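Local structure of NOL1/NOP2/sun family protein (Enterococcus faecium, 3M4X) at residues Q54-E59 and K78-Q83; G118-L123 and L133-I138; F382-A387 and Q423-L428; L50-T55 and A84-S89. The protein probably transfers methyl groups from S-adenosylmethionine to cytosines of ribosomal RNA, as do other members of the RsmB/RsmF family. All coordinates share one frame; numbering follows the deposited sequence.

Overall arrangement
Contacts 1 and 4 are neighbours, their centres about 5 Å apart. Both use helix 49-56, which contact 1 packs against the short helix 80-83 and contact 4 against the turn and strand start that follow it. Y88 of contact 4 also touches G118 and T121 of contact 2, about 20 Å away between centres, and so joins the N-terminal region to the methyltransferase core. Contact 2 lies near the middle of the chain, beside the probable cofactor-binding end of a Rossmann-like sheet. Contact 3 joins two C-terminal regions. It lies about 23 Å from contact 1, centre to centre, yet its Y386 hydroxyl is hydrogen-bonded to Q83 of contact 1.

Contact 1. Residues Q54-E59 and K78-Q83; sequences QTYHSE and KSFLHQ
Y56, on the last turn of helix 49-56, meets F80 and L81 of the short helix 80-83. Its CB touches both, 3.7 Å from F80 CZ and, in a quite different direction, 3.8 Å from L81 CD1. With CG anti to the carbonyl carbon (chi1 -60°), the ring is placed beside F80: CG is also 3.7 Å from F80 CZ, while CD1 and CD2 pass the same phenyl edge at slightly longer range. The rings form an offset edge-to-face pair, with the F80 edge turned to the Y56 face, centroids 5.4 Å apart and planes at 74°. T55 CG2 lies over the opposite face of Y56. Farther out the ring leaves helix 80-83, and its hydroxyl is hydrogen-bonded to D431, so tyrosine suits a place that is greasy at the base and polar at the tip. Leucine fits beside it because its branch reaches the backbone: L81 CD1 is 3.7 Å from H57 N. H57 CB lies 3.9 Å from L81 CD1; its imidazole stacks on F40, and NE2 is hydrogen-bonded to T74 O. This is apolar packing of two helix ends in the N-terminal domain, whose family is related to ferredoxin-like folds.

Contact 2. Residues G118-L123 and L133-I138; sequences GKSTQL and LVTNEI
S120 and L123 of helix 118-127 pack on L133 and T135 of strand 132-136 within a beta-alpha-beta unit of the Rossmann-like methyltransferase fold, in which the helix returns the chain from strand 108-111 to its parallel neighbour. Helix and strand accordingly run antiparallel, at 176° between their directions, with their axes 9.7 Å apart. All four touching residues are buried. The strand presents alternate side chains, L133 and T135, to the helix, while the helix answers with residues three apart, S120 and L123, which lie on one side of it. At one end the leucines meet by their methyl groups, L123 CD1 to L133 CD2 at 4.3 Å, a loose apolar touch. S120 and T135, small and beta-branched respectively, stand opposite each other nearer the start of the helix, where their alpha carbons come within 6.6 Å; the modelled approach of their side-chain ends is too short to be trusted. A serine suits this close place since it is compact and its hydroxyl is hydrogen-bonded to D111 OD1 at the end of strand 108-111. The loop from there to the helix is glycine-rich, as in relatives where it binds S-adenosylmethionine. E137, just past the strand, is hydrogen-bonded to A115 N in that loop; an acidic residue here commonly meets the cofactor ribose in this fold. L133 holds CG anti to its backbone N (chi1 -159°), and the CD1 branch extends to the helix backbone, 3.7 Å from S120 O.

Contact 3. Residues F382-A387 and Q423-L428; sequences FEPSYA and QGWVLL
P384 lies over one face of the W425 indole in a CH-pi contact between the first C-terminal region of the RsmF family and its PUA-like RNA-binding region. CD of the proline stands over the six-membered ring, close to its normal, and CG reaches across to the fused bond, 3.6 Å from W425 CD2. The match suits both residue types: the CH groups next to a proline nitrogen are slightly polarised, and tryptophan offers a broad, electron-rich face to receive them. E383 extends the contact with its aliphatic part, CG lying 3.8 Å from W425 CZ2. Its methylenes CB and CG do the touching, while the carboxylate plane is inclined 65° to the indole. F382 O comes no nearer than 3.9 Å to W425 NE1, and no hydrogen bond crosses between the segments. With CG anti to its carbonyl carbon (chi1 -65°), W425 swings its indole toward P384, at a corner where the chain changes direction before strand 426-430. Just ahead, Q423 and G424 form a classic beta bulge opposite Q440, and glycine fits the positive phi there. Around the indole, F448 adds an edge-to-face ring and K439 of strand 433-441 a side-chain contact, while P384, at the end of edge strand 381-384, also packs on F333 of helix 324-336 and F437 of strand 433-441.

Contact 4. Residues L50-T55 and A84-S89; sequences LDMVQT and AGYEYS
M52, present as selenomethionine, and V53 of helix 49-56 pack on Y86 and E87. CB of M52 lies 3.6 Å from Y86 CE2, and its CG is equally near the same carbon; the two side chains run alongside each other. M52 CG is anti to the carbonyl carbon (chi1 -71°), and the chain then bends, taking the selenium away from Y86. The slim, beta-branched V53 puts its methyl groups close to backbone and side chain together: CG2 stands 3.5 Å from Y86 O, and CG1 is 4.0 Å from E87 OE1. That carboxylate oxygen is buried with no polar partner in the model, which would tend to favour protonation. Outward from this shell, Y86 OH is hydrogen-bonded to P47 O, so tyrosine offers the helix apolar ring carbons yet keeps its hydroxyl bonded. The turn beneath is set by a Schellman motif ending helix 80-83: Y86 N bonds to L81 O and G85 N to H82 O, with glycine taking the positive phi. Around the contact, I433 of strand 433-441 touches M52 and Y86, L81 of helix 80-83 touches Y86 and E87, and the Y88 side chain packs on N149 and R152 of helix 140-153.

Contact 1. Residues Q54-E59 and K78-Q83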
loop_
_atom_site.group_PDB
_atom_site.type_symbol
_atom_site.label_atom_id
_atom_site.label_comp_id
_atom_site.label_asym_id
_atom_site.label_seq_id
_atom_site.Cartn_x
_atom_site.Cartn_y
_atom_site.Cartn_z
ATOM N N GLN A 54 -13.969 -15.322 -3.875
ATOM C CA GLN A 54 -15.191 -15.971 -3.421
ATOM C C GLN A 54 -15.118 -17.467 -3.685
ATOM O O GLN A 54 -15.595 -18.286 -2.893
ATOM C CB GLN A 54 -16.409 -15.352 -4.110
ATOM C CG GLN A 54 -16.846 -14.002 -3.482
ATOM C CD GLN A 54 -17.874 -13.267 -4.324
ATOM O OE1 GLN A 54 -18.037 -13.538 -5.518
ATOM N NE2 GLN A 54 -18.578 -12.336 -3.706
ATOM N N THR A 55 -14.485 -17.811 -4.798
ATOM C CA THR A 55 -14.380 -19.188 -5.245
ATOM C C THR A 55 -13.323 -19.988 -4.486
ATOM O O THR A 55 -13.630 -21.046 -3.947
ATOM C CB THR A 55 -14.089 -19.225 -6.732
ATOM O OG1 THR A 55 -15.148 -18.550 -7.417
ATOM C CG2 THR A 55 -14.005 -20.663 -7.224
ATOM N N TYR A 56 -12.101 -19.464 -4.404
ATOM C CA TYR A 56 -10.979 -20.213 -3.839
ATOM C C TYR A 56 -10.632 -19.919 -2.381
ATOM O O TYR A 56 -9.836 -20.640 -1.761
ATOM C CB TYR A 56 -9.763 -20.072 -4.745
ATOM C CG TYR A 56 -10.086 -20.603 -6.120
ATOM C CD1 TYR A 56 -10.271 -19.740 -7.187
ATOM C CD2 TYR A 56 -10.287 -21.974 -6.329
ATOM C CE1 TYR A 56 -10.591 -20.214 -8.451
ATOM C CE2 TYR A 56 -10.619 -22.468 -7.594
ATOM C CZ TYR A 56 -10.767 -21.580 -8.649
ATOM O OH TYR A 56 -11.086 -22.030 -9.904
ATOM N N HIS A 57 -11.234 -18.866 -1.836
ATOM C CA HIS A 57 -11.154 -18.603 -0.407
ATOM C C HIS A 57 -12.478 -19.057 0.230
ATOM O O HIS A 57 -12.519 -20.073 0.922
ATOM C CB HIS A 57 -10.904 -17.111 -0.139
ATOM C CG HIS A 57 -10.272 -16.827 1.193
ATOM N ND1 HIS A 57 -10.872 -17.159 2.389
ATOM C CD2 HIS A 57 -9.099 -16.235 1.512
ATOM C CE1 HIS A 57 -10.088 -16.797 3.388
ATOM N NE2 HIS A 57 -9.007 -16.230 2.886
ATOM N N SER A 58 -13.552 -18.311 -0.039
ATOM C CA SER A 58 -14.876 -18.539 0.558
ATOM C C SER A 58 -15.922 -17.492 0.125
ATOM O O SER A 58 -15.633 -16.285 0.082
ATOM C CB SER A 58 -14.777 -18.556 2.096
ATOM O OG SER A 58 -16.054 -18.711 2.693
ATOM N N GLU A 59 -17.133 -17.958 -0.181
ATOM C CA GLU A 59 -18.258 -17.063 -0.468
ATOM C C GLU A 59 -19.065 -16.802 0.808
ATOM O O GLU A 59 -20.161 -16.239 0.768
ATOM C CB GLU A 59 -19.160 -17.651 -1.555
ATOM C CG GLU A 59 -18.413 -18.094 -2.797
ATOM C CD GLU A 59 -19.329 -18.353 -3.976
ATOM O OE1 GLU A 59 -20.558 -18.424 -3.761
ATOM O OE2 GLU A 59 -18.815 -18.481 -5.115
ATOM N N LYS A 78 0.972 -19.033 1.477
ATOM C CA LYS A 78 1.633 -19.956 0.566
ATOM C C LYS A 78 0.691 -20.460 -0.513
ATOM O O LYS A 78 1.059 -21.340 -1.278
ATOM C CB LYS A 78 2.203 -21.166 1.317
ATOM C CG LYS A 78 3.096 -20.825 2.500
ATOM C CD LYS A 78 4.567 -20.898 2.118
ATOM C CE LYS A 78 5.393 -21.561 3.217
ATOM N NZ LYS A 78 5.291 -20.847 4.526
ATOM N N SER A 79 -0.525 -19.938 -0.584
ATOM C CA SER A 79 -1.370 -20.345 -1.704
ATOM C C SER A 79 -1.403 -19.313 -2.829
ATOM O O SER A 79 -0.713 -18.289 -2.767
ATOM C CB SER A 79 -2.781 -20.740 -1.274
ATOM O OG SER A 79 -3.329 -21.677 -2.199
ATOM N N PHE A 80 -2.215 -19.590 -3.849
ATOM C CA PHE A 80 -2.129 -18.858 -5.104
ATOM C C PHE A 80 -2.859 -17.520 -5.107
ATOM O O PHE A 80 -2.437 -16.604 -5.824
ATOM C CB PHE A 80 -2.566 -19.728 -6.292
ATOM C CG PHE A 80 -3.917 -20.327 -6.130
ATOM C CD1 PHE A 80 -5.054 -19.591 -6.426
ATOM C CD2 PHE A 80 -4.062 -21.626 -5.685
ATOM C CE1 PHE A 80 -6.315 -20.138 -6.267
ATOM C CE2 PHE A 80 -5.326 -22.188 -5.529
ATOM C CZ PHE A 80 -6.451 -21.444 -5.824
ATOM N N LEU A 81 -3.938 -17.394 -4.327
ATOM C CA LEU A 81 -4.620 -16.097 -4.249
ATOM C C LEU A 81 -3.676 -15.045 -3.661
ATOM O O LEU A 81 -3.685 -13.883 -4.062
ATOM C CB LEU A 81 -5.909 -16.169 -3.425
ATOM C CG LEU A 81 -7.076 -17.000 -3.964
ATOM C CD1 LEU A 81 -8.200 -17.109 -2.916
ATOM C CD2 LEU A 81 -7.622 -16.459 -5.271
ATOM N N HIS A 82 -2.865 -15.457 -2.698
ATOM C CA HIS A 82 -1.904 -14.545 -2.123
ATOM C C HIS A 82 -0.715 -14.297 -3.034
ATOM O O HIS A 82 -0.313 -13.152 -3.208
ATOM C CB HIS A 82 -1.395 -15.018 -0.760
ATOM C CG HIS A 82 -0.283 -14.168 -0.226
ATOM N ND1 HIS A 82 1.041 -14.389 -0.542
ATOM C CD2 HIS A 82 -0.305 -13.059 0.550
ATOM C CE1 HIS A 82 1.790 -13.466 0.036
ATOM N NE2 HIS A 82 0.996 -12.647 0.706
ATOM N N GLN A 83 -0.139 -15.368 -3.581
ATOM C CA GLN A 83 1.010 -15.253 -4.487
ATOM C C GLN A 83 0.737 -14.300 -5.652
ATOM O O GLN A 83 1.587 -13.488 -6.012
ATOM C CB GLN A 83 1.425 -16.631 -5.026
ATOM C CG GLN A 83 2.413 -16.601 -6.207
ATOM C CD GLN A 83 1.720 -16.619 -7.574
ATOM O OE1 GLN A 83 0.737 -17.345 -7.771
ATOM N NE2 GLN A 83 2.235 -15.820 -8.527
#

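Contact 2. Residues G118-L123 and L133-I138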
loop_
_atom_site.group_PDB
_atom_site.type_symbol
_atom_site.label_atom_id
_atom_site.label_comp_id
_atom_site.label_asym_id
_atom_site.label_seq_id
_atom_site.Cartn_x
_atom_site.Cartn_y
_atom_site.Cartn_z
ATOM N N GLY A 118 0.124 -1.701 3.353
ATOM C CA GLY A 118 -1.312 -1.813 3.540
ATOM C C GLY A 118 -2.080 -0.652 2.929
ATOM O O GLY A 118 -3.045 -0.848 2.195
ATOM N N LYS A 119 -1.656 0.573 3.212
ATOM C CA LYS A 119 -2.378 1.729 2.684
ATOM C C LYS A 119 -2.075 2.048 1.214
ATOM O O LYS A 119 -2.980 2.436 0.475
ATOM C CB LYS A 119 -2.176 2.954 3.583
ATOM C CG LYS A 119 -2.630 2.725 5.026
ATOM C CD LYS A 119 -1.633 1.845 5.778
ATOM C CE LYS A 119 -2.189 1.288 7.091
ATOM N NZ LYS A 119 -2.183 2.295 8.187
ATOM N N SER A 120 -0.826 1.869 0.773
ATOM C CA SER A 120 -0.475 2.240 -0.592
ATOM C C SER A 120 -1.315 1.379 -1.482
ATOM O O SER A 120 -1.758 1.777 -2.555
ATOM C CB SER A 120 0.994 1.945 -0.905
ATOM O OG SER A 120 1.836 2.399 0.123
ATOM N N THR A 121 -1.521 0.172 -0.997
ATOM C CA THR A 121 -2.138 -0.879 -1.763
ATOM C C THR A 121 -3.640 -0.588 -1.890
ATOM O O THR A 121 -4.223 -0.791 -2.948
ATOM C CB THR A 121 -1.763 -2.235 -1.104
ATOM O OG1 THR A 121 -0.956 -3.009 -2.008
ATOM C CG2 THR A 121 -2.965 -2.990 -0.642
ATOM N N GLN A 122 -4.261 -0.030 -0.850
ATOM C CA GLN A 122 -5.646 0.412 -1.034
ATOM C C GLN A 122 -5.767 1.687 -1.887
ATOM O O GLN A 122 -6.752 1.867 -2.613
ATOM C CB GLN A 122 -6.483 0.462 0.279
ATOM C CG GLN A 122 -5.883 1.177 1.445
ATOM C CD GLN A 122 -6.495 0.769 2.812
ATOM O OE1 GLN A 122 -5.795 0.798 3.835
ATOM N NE2 GLN A 122 -7.803 0.422 2.834
ATOM N N LEU A 123 -4.758 2.545 -1.839
ATOM C CA LEU A 123 -4.764 3.745 -2.680
ATOM C C LEU A 123 -4.697 3.363 -4.148
ATOM O O LEU A 123 -5.428 3.886 -4.990
ATOM C CB LEU A 123 -3.570 4.639 -2.341
ATOM C CG LEU A 123 -3.524 5.257 -0.936
ATOM C CD1 LEU A 123 -2.168 5.926 -0.698
ATOM C CD2 LEU A 123 -4.655 6.259 -0.760
ATOM N N LEU A 133 1.319 7.259 -8.080
ATOM C CA LEU A 133 1.373 6.937 -6.664
ATOM C C LEU A 133 2.831 6.895 -6.285
ATOM O O LEU A 133 3.553 6.004 -6.729
ATOM C CB LEU A 133 0.758 5.550 -6.411
ATOM C CG LEU A 133 0.239 5.106 -5.029
ATOM C CD1 LEU A 133 0.585 3.646 -4.745
ATOM C CD2 LEU A 133 0.680 5.978 -3.883
ATOM N N VAL A 134 3.294 7.837 -5.478
ATOM C CA VAL A 134 4.622 7.638 -4.917
ATOM C C VAL A 134 4.561 7.143 -3.473
ATOM O O VAL A 134 3.822 7.659 -2.632
ATOM C CB VAL A 134 5.663 8.776 -5.238
ATOM C CG1 VAL A 134 5.051 9.906 -6.051
ATOM C CG2 VAL A 134 6.396 9.247 -4.006
ATOM N N THR A 135 5.297 6.068 -3.234
ATOM C CA THR A 135 5.209 5.338 -1.989
ATOM C C THR A 135 6.594 5.320 -1.407
ATOM O O THR A 135 7.507 4.726 -1.968
ATOM C CB THR A 135 4.782 3.887 -2.221
ATOM O OG1 THR A 135 3.758 3.839 -3.214
ATOM C CG2 THR A 135 4.248 3.316 -0.963
ATOM N N ASN A 136 6.751 5.994 -0.282
ATOM C CA ASN A 136 8.051 6.144 0.320
ATOM C C ASN A 136 8.177 5.352 1.622
ATOM O O ASN A 136 7.259 5.326 2.436
ATOM C CB ASN A 136 8.317 7.626 0.578
ATOM C CG ASN A 136 9.617 7.854 1.330
ATOM O OD1 ASN A 136 10.703 7.793 0.751
ATOM N ND2 ASN A 136 9.512 8.107 2.628
ATOM N N GLU A 137 9.322 4.706 1.803
ATOM C CA GLU A 137 9.647 4.031 3.053
ATOM C C GLU A 137 11.074 4.415 3.437
ATOM O O GLU A 137 11.963 4.436 2.585
ATOM C CB GLU A 137 9.523 2.518 2.889
ATOM C CG GLU A 137 10.060 1.725 4.055
ATOM C CD GLU A 137 9.420 2.107 5.383
ATOM O OE1 GLU A 137 8.246 2.547 5.392
ATOM O OE2 GLU A 137 10.098 1.958 6.425
ATOM N N ILE A 138 11.297 4.721 4.713
ATOM C CA ILE A 138 12.596 5.234 5.134
ATOM C C ILE A 138 13.609 4.115 5.368
ATOM O O ILE A 138 14.800 4.300 5.138
ATOM C CB ILE A 138 12.492 6.179 6.369
ATOM C CG1 ILE A 138 13.786 6.984 6.554
ATOM C CG2 ILE A 138 12.157 5.393 7.620
ATOM C CD1 ILE A 138 13.718 8.081 7.652
#

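Contact 3. Residues F382-A387 and Q423-L428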
loop_
_atom_site.group_PDB
_atom_site.type_symbol
_atom_site.label_atom_id
_atom_site.label_comp_id
_atom_site.label_asym_id
_atom_site.label_seq_id
_atom_site.Cartn_x
_atom_site.Cartn_y
_atom_site.Cartn_z
ATOM N N PHE A 382 15.001 -10.286 -25.152
ATOM C CA PHE A 382 14.204 -9.614 -24.134
ATOM C C PHE A 382 13.355 -10.634 -23.378
ATOM O O PHE A 382 12.713 -11.485 -23.989
ATOM C CB PHE A 382 13.299 -8.554 -24.755
ATOM C CG PHE A 382 12.299 -7.976 -23.789
ATOM C CD1 PHE A 382 12.636 -6.905 -22.980
ATOM C CD2 PHE A 382 11.020 -8.516 -23.682
ATOM C CE1 PHE A 382 11.709 -6.379 -22.082
ATOM C CE2 PHE A 382 10.100 -7.993 -22.803
ATOM C CZ PHE A 382 10.440 -6.925 -21.999
ATOM N N GLU A 383 13.353 -10.538 -22.052
ATOM C CA GLU A 383 12.567 -11.442 -21.230
ATOM C C GLU A 383 11.525 -10.672 -20.425
ATOM O O GLU A 383 11.862 -9.766 -19.680
ATOM C CB GLU A 383 13.479 -12.249 -20.311
ATOM C CG GLU A 383 14.476 -13.110 -21.076
ATOM C CD GLU A 383 15.211 -14.101 -20.186
ATOM O OE1 GLU A 383 15.210 -13.916 -18.946
ATOM O OE2 GLU A 383 15.789 -15.067 -20.732
ATOM N N PRO A 384 10.248 -11.029 -20.592
ATOM C CA PRO A 384 9.146 -10.339 -19.922
ATOM C C PRO A 384 9.241 -10.600 -18.416
ATOM O O PRO A 384 9.801 -11.620 -17.996
ATOM C CB PRO A 384 7.893 -11.029 -20.486
ATOM C CG PRO A 384 8.382 -11.991 -21.532
ATOM C CD PRO A 384 9.809 -12.260 -21.267
ATOM N N SER A 385 8.682 -9.702 -17.613
ATOM C CA SER A 385 8.850 -9.783 -16.165
ATOM C C SER A 385 7.643 -10.354 -15.429
ATOM O O SER A 385 6.521 -10.391 -15.944
ATOM C CB SER A 385 9.114 -8.396 -15.604
ATOM O OG SER A 385 7.953 -7.608 -15.789
ATOM N N TYR A 386 7.906 -10.770 -14.194
ATOM C CA TYR A 386 6.889 -11.172 -13.243
ATOM C C TYR A 386 5.913 -10.022 -13.034
ATOM O O TYR A 386 4.698 -10.223 -13.008
ATOM C CB TYR A 386 7.583 -11.531 -11.938
ATOM C CG TYR A 386 6.711 -12.160 -10.866
ATOM C CD1 TYR A 386 6.026 -13.341 -11.104
ATOM C CD2 TYR A 386 6.628 -11.604 -9.600
ATOM C CE1 TYR A 386 5.256 -13.931 -10.125
ATOM C CE2 TYR A 386 5.863 -12.193 -8.610
ATOM C CZ TYR A 386 5.177 -13.358 -8.879
ATOM O OH TYR A 386 4.408 -13.954 -7.903
ATOM N N ALA A 387 6.439 -8.808 -12.916
ATOM C CA ALA A 387 5.597 -7.637 -12.686
ATOM C C ALA A 387 4.552 -7.490 -13.785
ATOM O O ALA A 387 3.373 -7.234 -13.512
ATOM C CB ALA A 387 6.448 -6.363 -12.565
ATOM N N GLN A 423 4.967 -22.303 -28.211
ATOM C CA GLN A 423 4.411 -20.968 -28.375
ATOM C C GLN A 423 5.299 -19.842 -27.820
ATOM O O GLN A 423 5.025 -18.668 -28.042
ATOM C CB GLN A 423 3.007 -20.944 -27.758
ATOM C CG GLN A 423 2.111 -19.823 -28.218
ATOM C CD GLN A 423 2.003 -19.719 -29.735
ATOM O OE1 GLN A 423 1.974 -20.725 -30.454
ATOM N NE2 GLN A 423 1.938 -18.491 -30.222
ATOM N N GLY A 424 6.377 -20.185 -27.124
ATOM C CA GLY A 424 7.249 -19.153 -26.583
ATOM C C GLY A 424 6.683 -18.544 -25.301
ATOM O O GLY A 424 6.108 -19.257 -24.471
ATOM N N TRP A 425 6.846 -17.233 -25.138
ATOM C CA TRP A 425 6.402 -16.533 -23.927
ATOM C C TRP A 425 4.907 -16.629 -23.731
ATOM O O TRP A 425 4.137 -16.231 -24.594
ATOM C CB TRP A 425 6.821 -15.062 -23.959
ATOM C CG TRP A 425 8.282 -14.925 -23.922
ATOM C CD1 TRP A 425 9.105 -14.536 -24.947
ATOM C CD2 TRP A 425 9.130 -15.220 -22.812
ATOM N NE1 TRP A 425 10.414 -14.558 -24.529
ATOM C CE2 TRP A 425 10.454 -14.975 -23.221
ATOM C CE3 TRP A 425 8.894 -15.660 -21.504
ATOM C CZ2 TRP A 425 11.540 -15.154 -22.369
ATOM C CZ3 TRP A 425 9.973 -15.833 -20.658
ATOM C CH2 TRP A 425 11.278 -15.586 -21.095
ATOM N N VAL A 426 4.491 -17.171 -22.592
ATOM C CA VAL A 426 3.071 -17.342 -22.331
ATOM C C VAL A 426 2.751 -16.921 -20.917
ATOM O O VAL A 426 3.549 -17.143 -20.002
ATOM C CB VAL A 426 2.613 -18.806 -22.557
ATOM C CG1 VAL A 426 2.732 -19.179 -24.031
ATOM C CG2 VAL A 426 3.413 -19.777 -21.682
ATOM N N LEU A 427 1.592 -16.291 -20.750
ATOM C CA LEU A 427 1.083 -15.955 -19.428
ATOM C C LEU A 427 0.415 -17.196 -18.851
ATOM O O LEU A 427 -0.568 -17.679 -19.399
ATOM C CB LEU A 427 0.050 -14.822 -19.517
ATOM C CG LEU A 427 -0.522 -14.335 -18.176
ATOM C CD1 LEU A 427 0.555 -13.621 -17.355
ATOM C CD2 LEU A 427 -1.759 -13.450 -18.354
ATOM N N LEU A 428 0.949 -17.714 -17.755
ATOM C CA LEU A 428 0.298 -18.823 -17.056
ATOM C C LEU A 428 -0.928 -18.315 -16.303
ATOM O O LEU A 428 -0.846 -17.335 -15.571
ATOM C CB LEU A 428 1.278 -19.511 -16.102
ATOM C CG LEU A 428 2.598 -19.878 -16.787
ATOM C CD1 LEU A 428 3.450 -20.786 -15.919
ATOM C CD2 LEU A 428 2.354 -20.531 -18.130
#

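Contact 4. Residues L50-T55 and A84-S89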
loop_
_atom_site.group_PDB
_atom_site.type_symbol
_atom_site.label_atom_id
_atom_site.label_comp_id
_atom_site.label_asym_id
_atom_site.label_seq_id
_atom_site.Cartn_x
_atom_site.Cartn_y
_atom_site.Cartn_z
ATOM N N LEU A 50 -12.638 -10.257 -7.168
ATOM C CA LEU A 50 -13.566 -10.696 -6.135
ATOM C C LEU A 50 -14.063 -12.111 -6.401
ATOM O O LEU A 50 -14.119 -12.934 -5.488
ATOM C CB LEU A 50 -14.744 -9.725 -6.016
ATOM C CG LEU A 50 -15.925 -10.139 -5.132
ATOM C CD1 LEU A 50 -15.569 -10.250 -3.613
ATOM C CD2 LEU A 50 -17.060 -9.142 -5.349
ATOM N N ASP A 51 -14.433 -12.393 -7.646
ATOM C CA ASP A 51 -14.934 -13.723 -7.988
ATOM C C ASP A 51 -13.910 -14.783 -7.599
ATOM O O ASP A 51 -14.255 -15.825 -7.042
ATOM C CB ASP A 51 -15.264 -13.833 -9.480
ATOM C CG ASP A 51 -15.760 -15.229 -9.868
ATOM O OD1 ASP A 51 -16.086 -16.023 -8.967
ATOM O OD2 ASP A 51 -15.827 -15.539 -11.074
HETATM N N MSE A 52 -12.645 -14.517 -7.894
HETATM C CA MSE A 52 -11.598 -15.480 -7.585
HETATM C C MSE A 52 -11.453 -15.718 -6.082
HETATM O O MSE A 52 -11.168 -16.827 -5.646
HETATM C CB MSE A 52 -10.272 -15.041 -8.207
HETATM C CG MSE A 52 -10.242 -15.178 -9.738
HETATM SE SE MSE A 52 -10.482 -17.043 -10.402
HETATM C CE MSE A 52 -12.415 -17.051 -10.654
ATOM N N VAL A 53 -11.642 -14.668 -5.287
ATOM C CA VAL A 53 -11.586 -14.809 -3.840
ATOM C C VAL A 53 -12.801 -15.570 -3.293
ATOM O O VAL A 53 -12.678 -16.381 -2.371
ATOM C CB VAL A 53 -11.455 -13.440 -3.143
ATOM C CG1 VAL A 53 -11.720 -13.576 -1.632
ATOM C CG2 VAL A 53 -10.073 -12.845 -3.412
ATOM N N GLN A 54 -13.969 -15.322 -3.875
ATOM C CA GLN A 54 -15.191 -15.971 -3.421
ATOM C C GLN A 54 -15.118 -17.467 -3.685
ATOM O O GLN A 54 -15.595 -18.286 -2.893
ATOM C CB GLN A 54 -16.409 -15.352 -4.110
ATOM C CG GLN A 54 -16.846 -14.002 -3.482
ATOM C CD GLN A 54 -17.874 -13.267 -4.324
ATOM O OE1 GLN A 54 -18.037 -13.538 -5.518
ATOM N NE2 GLN A 54 -18.578 -12.336 -3.706
ATOM N N THR A 55 -14.485 -17.811 -4.798
ATOM C CA THR A 55 -14.380 -19.188 -5.245
ATOM C C THR A 55 -13.323 -19.988 -4.486
ATOM O O THR A 55 -13.630 -21.046 -3.947
ATOM C CB THR A 55 -14.089 -19.225 -6.732
ATOM O OG1 THR A 55 -15.148 -18.550 -7.417
ATOM C CG2 THR A 55 -14.005 -20.663 -7.224
ATOM N N ALA A 84 -0.458 -14.393 -6.221
ATOM C CA ALA A 84 -0.810 -13.619 -7.411
ATOM C C ALA A 84 -1.384 -12.254 -7.097
ATOM O O ALA A 84 -1.854 -11.573 -8.004
ATOM C CB ALA A 84 -1.790 -14.391 -8.278
ATOM N N GLY A 85 -1.390 -11.885 -5.816
ATOM C CA GLY A 85 -1.845 -10.567 -5.400
ATOM C C GLY A 85 -3.346 -10.357 -5.314
ATOM O O GLY A 85 -3.813 -9.228 -5.427
ATOM N N TYR A 86 -4.100 -11.433 -5.104
ATOM C CA TYR A 86 -5.554 -11.332 -5.033
ATOM C C TYR A 86 -6.005 -11.053 -3.608
ATOM O O TYR A 86 -7.180 -10.822 -3.347
ATOM C CB TYR A 86 -6.226 -12.606 -5.588
ATOM C CG TYR A 86 -6.384 -12.570 -7.102
ATOM C CD1 TYR A 86 -5.282 -12.458 -7.930
ATOM C CD2 TYR A 86 -7.645 -12.617 -7.688
ATOM C CE1 TYR A 86 -5.430 -12.402 -9.337
ATOM C CE2 TYR A 86 -7.809 -12.574 -9.065
ATOM C CZ TYR A 86 -6.699 -12.466 -9.884
ATOM O OH TYR A 86 -6.876 -12.420 -11.241
ATOM N N GLU A 87 -5.060 -11.093 -2.684
ATOM C CA GLU A 87 -5.359 -10.826 -1.287
ATOM C C GLU A 87 -4.212 -10.093 -0.658
ATOM O O GLU A 87 -3.049 -10.409 -0.911
ATOM C CB GLU A 87 -5.604 -12.110 -0.507
ATOM C CG GLU A 87 -6.763 -12.903 -1.036
ATOM C CD GLU A 87 -7.009 -14.159 -0.250
ATOM O OE1 GLU A 87 -8.117 -14.697 -0.384
ATOM O OE2 GLU A 87 -6.108 -14.599 0.500
ATOM N N TYR A 88 -4.559 -9.099 0.149
ATOM C CA TYR A 88 -3.590 -8.379 0.956
ATOM C C TYR A 88 -4.093 -8.429 2.390
ATOM O O TYR A 88 -5.199 -7.966 2.679
ATOM C CB TYR A 88 -3.471 -6.919 0.500
ATOM C CG TYR A 88 -2.188 -6.276 0.941
ATOM C CD1 TYR A 88 -1.093 -6.229 0.090
ATOM C CD2 TYR A 88 -2.053 -5.735 2.223
ATOM C CE1 TYR A 88 0.094 -5.659 0.491
ATOM C CE2 TYR A 88 -0.863 -5.160 2.631
ATOM C CZ TYR A 88 0.206 -5.131 1.758
ATOM O OH TYR A 88 1.398 -4.569 2.137
ATOM N N SER A 89 -3.310 -9.014 3.284
ATOM C CA SER A 89 -3.726 -9.049 4.685
ATOM C C SER A 89 -3.428 -7.711 5.351
ATOM O O SER A 89 -2.356 -7.142 5.178
ATOM C CB SER A 89 -3.100 -10.224 5.447
ATOM O OG SER A 89 -1.690 -10.169 5.414
#